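Local structure of superoxide dismutase (Anaplasma phagocytophilum, 3JS4) at residues Trp150-Tyr155 and Val165-Ala170. The protein probably converts superoxide radicals into oxygen and hydrogen peroxide, using an iron ion that is alternately reduced and oxidised. Residues are numbered along the deposited sequence; the frame is centred on the assembly and turned at random.
Sequences WVWLVY and VSTANA
Val165 pairs with Trp152 in the antiparallel beta hairpin of strands 149-156 and 161-168, part of the three-stranded sheet in the C-terminal domain of iron/manganese superoxide dismutases. Two backbone bonds join them: Val165 N to Trp152 O, and Trp152 N to Val165 O at 2.8 Å, the latter almost in line with the carbonyl. On the face shared with the tryptophans, Val165 CG2 packs against Trp152 CB (4.1 Å) and, more loosely, Val154 CG1. Ser166 forms the non-hydrogen-bonded pair with Val151 on the other face, which packs on helix 131-144; its CA makes a CA-H...O contact with Trp150 O at 3.2 Å, while its OG is hydrogen-bonded to Gln145 OE1. Thr167 exchanges backbone bonds with Trp150 and returns to the tryptophan face. With chi1 at 58°, its OG1 lies between backbone N and carbonyl carbon and meets the edge of the Trp152 indole in the ring plane, where NE1 donates a nearly straight bond (2.9 Å, 169°). The same hydroxyl oxygen bonds Asp171 O, so two partners fix it, and Thr167 CG2 lies 3.6 Å from Trp152 NE1. The nearest atoms of the Trp150 side chain and the iron are about 4 Å apart, and the Trp150 ring packs edge-to-face with that of the iron ligand His101. Beyond the strand, Asn169 O accepts a bond from Trp188 NE1 and lies in the plane of the Trp150 indole, 3.0 Å from Trp150 NE1 and 3.1 Å from Trp150 CD1.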
loop_
_atom_site.group_PDB
_atom_site.type_symbol
_atom_site.label_atom_id
_atom_site.label_comp_id
_atom_site.label_asym_id
_atom_site.label_seq_id
_atom_site.Cartn_x
_atom_site.Cartn_y
_atom_site.Cartn_z
ATOM N N TRP A 150 -6.897 -0.050 3.459
ATOM C CA TRP A 150 -5.492 -0.431 3.372
ATOM C C TRP A 150 -4.920 -0.669 4.781
ATOM O O TRP A 150 -5.273 0.036 5.736
ATOM C CB TRP A 150 -4.671 0.691 2.705
ATOM C CG TRP A 150 -5.131 1.007 1.321
ATOM C CD1 TRP A 150 -6.148 1.848 0.967
ATOM C CD2 TRP A 150 -4.621 0.445 0.087
ATOM N NE1 TRP A 150 -6.295 1.862 -0.409
ATOM C CE2 TRP A 150 -5.377 1.010 -0.974
ATOM C CE3 TRP A 150 -3.589 -0.448 -0.220
ATOM C CZ2 TRP A 150 -5.141 0.692 -2.337
ATOM C CZ3 TRP A 150 -3.346 -0.752 -1.577
ATOM C CH2 TRP A 150 -4.136 -0.199 -2.606
ATOM N N VAL A 151 -4.000 -1.623 4.886
ATOM C CA VAL A 151 -3.219 -1.830 6.109
ATOM C C VAL A 151 -1.768 -1.401 5.841
ATOM O O VAL A 151 -1.191 -1.742 4.799
ATOM C CB VAL A 151 -3.314 -3.297 6.540
ATOM C CG1 VAL A 151 -2.458 -3.608 7.769
ATOM C CG2 VAL A 151 -4.777 -3.640 6.792
ATOM N N TRP A 152 -1.210 -0.615 6.755
ATOM C CA TRP A 152 0.156 -0.103 6.615
ATOM C C TRP A 152 1.071 -0.537 7.763
ATOM O O TRP A 152 0.697 -0.428 8.943
ATOM C CB TRP A 152 0.151 1.438 6.565
ATOM C CG TRP A 152 -0.837 1.991 5.581
ATOM C CD1 TRP A 152 -2.172 2.175 5.776
ATOM C CD2 TRP A 152 -0.569 2.388 4.226
ATOM N NE1 TRP A 152 -2.756 2.664 4.630
ATOM C CE2 TRP A 152 -1.799 2.804 3.663
ATOM C CE3 TRP A 152 0.589 2.435 3.439
ATOM C CZ2 TRP A 152 -1.905 3.289 2.349
ATOM C CZ3 TRP A 152 0.476 2.909 2.103
ATOM C CH2 TRP A 152 -0.757 3.321 1.591
ATOM N N LEU A 153 2.281 -0.972 7.414
ATOM C CA LEU A 153 3.398 -0.974 8.354
ATOM C C LEU A 153 4.071 0.389 8.209
ATOM O O LEU A 153 4.442 0.795 7.099
ATOM C CB LEU A 153 4.405 -2.108 8.065
ATOM C CG LEU A 153 5.654 -2.178 8.956
ATOM C CD1 LEU A 153 5.250 -2.295 10.450
ATOM C CD2 LEU A 153 6.600 -3.336 8.556
ATOM N N VAL A 154 4.196 1.111 9.312
ATOM C CA VAL A 154 4.790 2.448 9.259
ATOM C C VAL A 154 5.854 2.614 10.309
ATOM O O VAL A 154 5.871 1.858 11.301
ATOM C CB VAL A 154 3.736 3.587 9.460
ATOM C CG1 VAL A 154 2.643 3.492 8.398
ATOM C CG2 VAL A 154 3.139 3.562 10.900
ATOM N N TYR A 155 6.733 3.600 10.098
ATOM C CA TYR A 155 7.594 4.081 11.167
ATOM C C TYR A 155 7.040 5.389 11.734
ATOM O O TYR A 155 6.920 6.384 11.022
ATOM C CB TYR A 155 9.043 4.257 10.705
ATOM C CG TYR A 155 9.940 4.776 11.811
ATOM C CD1 TYR A 155 10.436 3.921 12.785
ATOM C CD2 TYR A 155 10.257 6.131 11.903
ATOM C CE1 TYR A 155 11.241 4.391 13.808
ATOM C CE2 TYR A 155 11.061 6.620 12.936
ATOM C CZ TYR A 155 11.546 5.739 13.877
ATOM O OH TYR A 155 12.341 6.191 14.898
ATOM N N VAL A 165 -1.093 0.536 11.174
ATOM C CA VAL A 165 -2.338 1.310 11.161
ATOM C C VAL A 165 -3.163 0.944 9.925
ATOM O O VAL A 165 -2.612 0.497 8.937
ATOM C CB VAL A 165 -2.108 2.861 11.179
ATOM C CG1 VAL A 165 -1.356 3.306 12.454
ATOM C CG2 VAL A 165 -1.345 3.348 9.926
ATOM N N SER A 166 -4.475 1.158 9.959
ATOM C CA SER A 166 -5.264 0.998 8.746
ATOM C C SER A 166 -5.920 2.316 8.317
ATOM O O SER A 166 -6.090 3.259 9.124
ATOM C CB SER A 166 -6.294 -0.123 8.885
ATOM O OG SER A 166 -7.155 0.099 9.992
ATOM N N THR A 167 -6.230 2.396 7.030
ATOM C CA THR A 167 -6.958 3.539 6.509
ATOM C C THR A 167 -8.191 3.099 5.711
ATOM O O THR A 167 -8.259 1.971 5.195
ATOM C CB THR A 167 -6.063 4.399 5.622
ATOM O OG1 THR A 167 -5.553 3.597 4.540
ATOM C CG2 THR A 167 -4.893 4.991 6.451
ATOM N N ALA A 168 -9.155 4.011 5.630
ATOM C CA ALA A 168 -10.365 3.813 4.827
ATOM C C ALA A 168 -10.150 4.254 3.376
ATOM O O ALA A 168 -9.479 5.245 3.114
ATOM C CB ALA A 168 -11.556 4.597 5.455
ATOM N N ASN A 169 -10.756 3.507 2.449
ATOM C CA ASN A 169 -10.914 3.919 1.056
ATOM C C ASN A 169 -9.572 4.263 0.416
ATOM O O ASN A 169 -8.766 3.350 0.225
ATOM C CB ASN A 169 -11.969 5.021 0.951
ATOM C CG ASN A 169 -13.331 4.556 1.454
ATOM O OD1 ASN A 169 -13.667 3.362 1.380
ATOM N ND2 ASN A 169 -14.118 5.485 1.956
ATOM N N ALA A 170 -9.297 5.548 0.161
ATOM C CA ALA A 170 -8.011 5.936 -0.439
ATOM C C ALA A 170 -7.007 6.632 0.504
ATOM O O ALA A 170 -5.909 7.009 0.062
ATOM C CB ALA A 170 -8.229 6.811 -1.707
#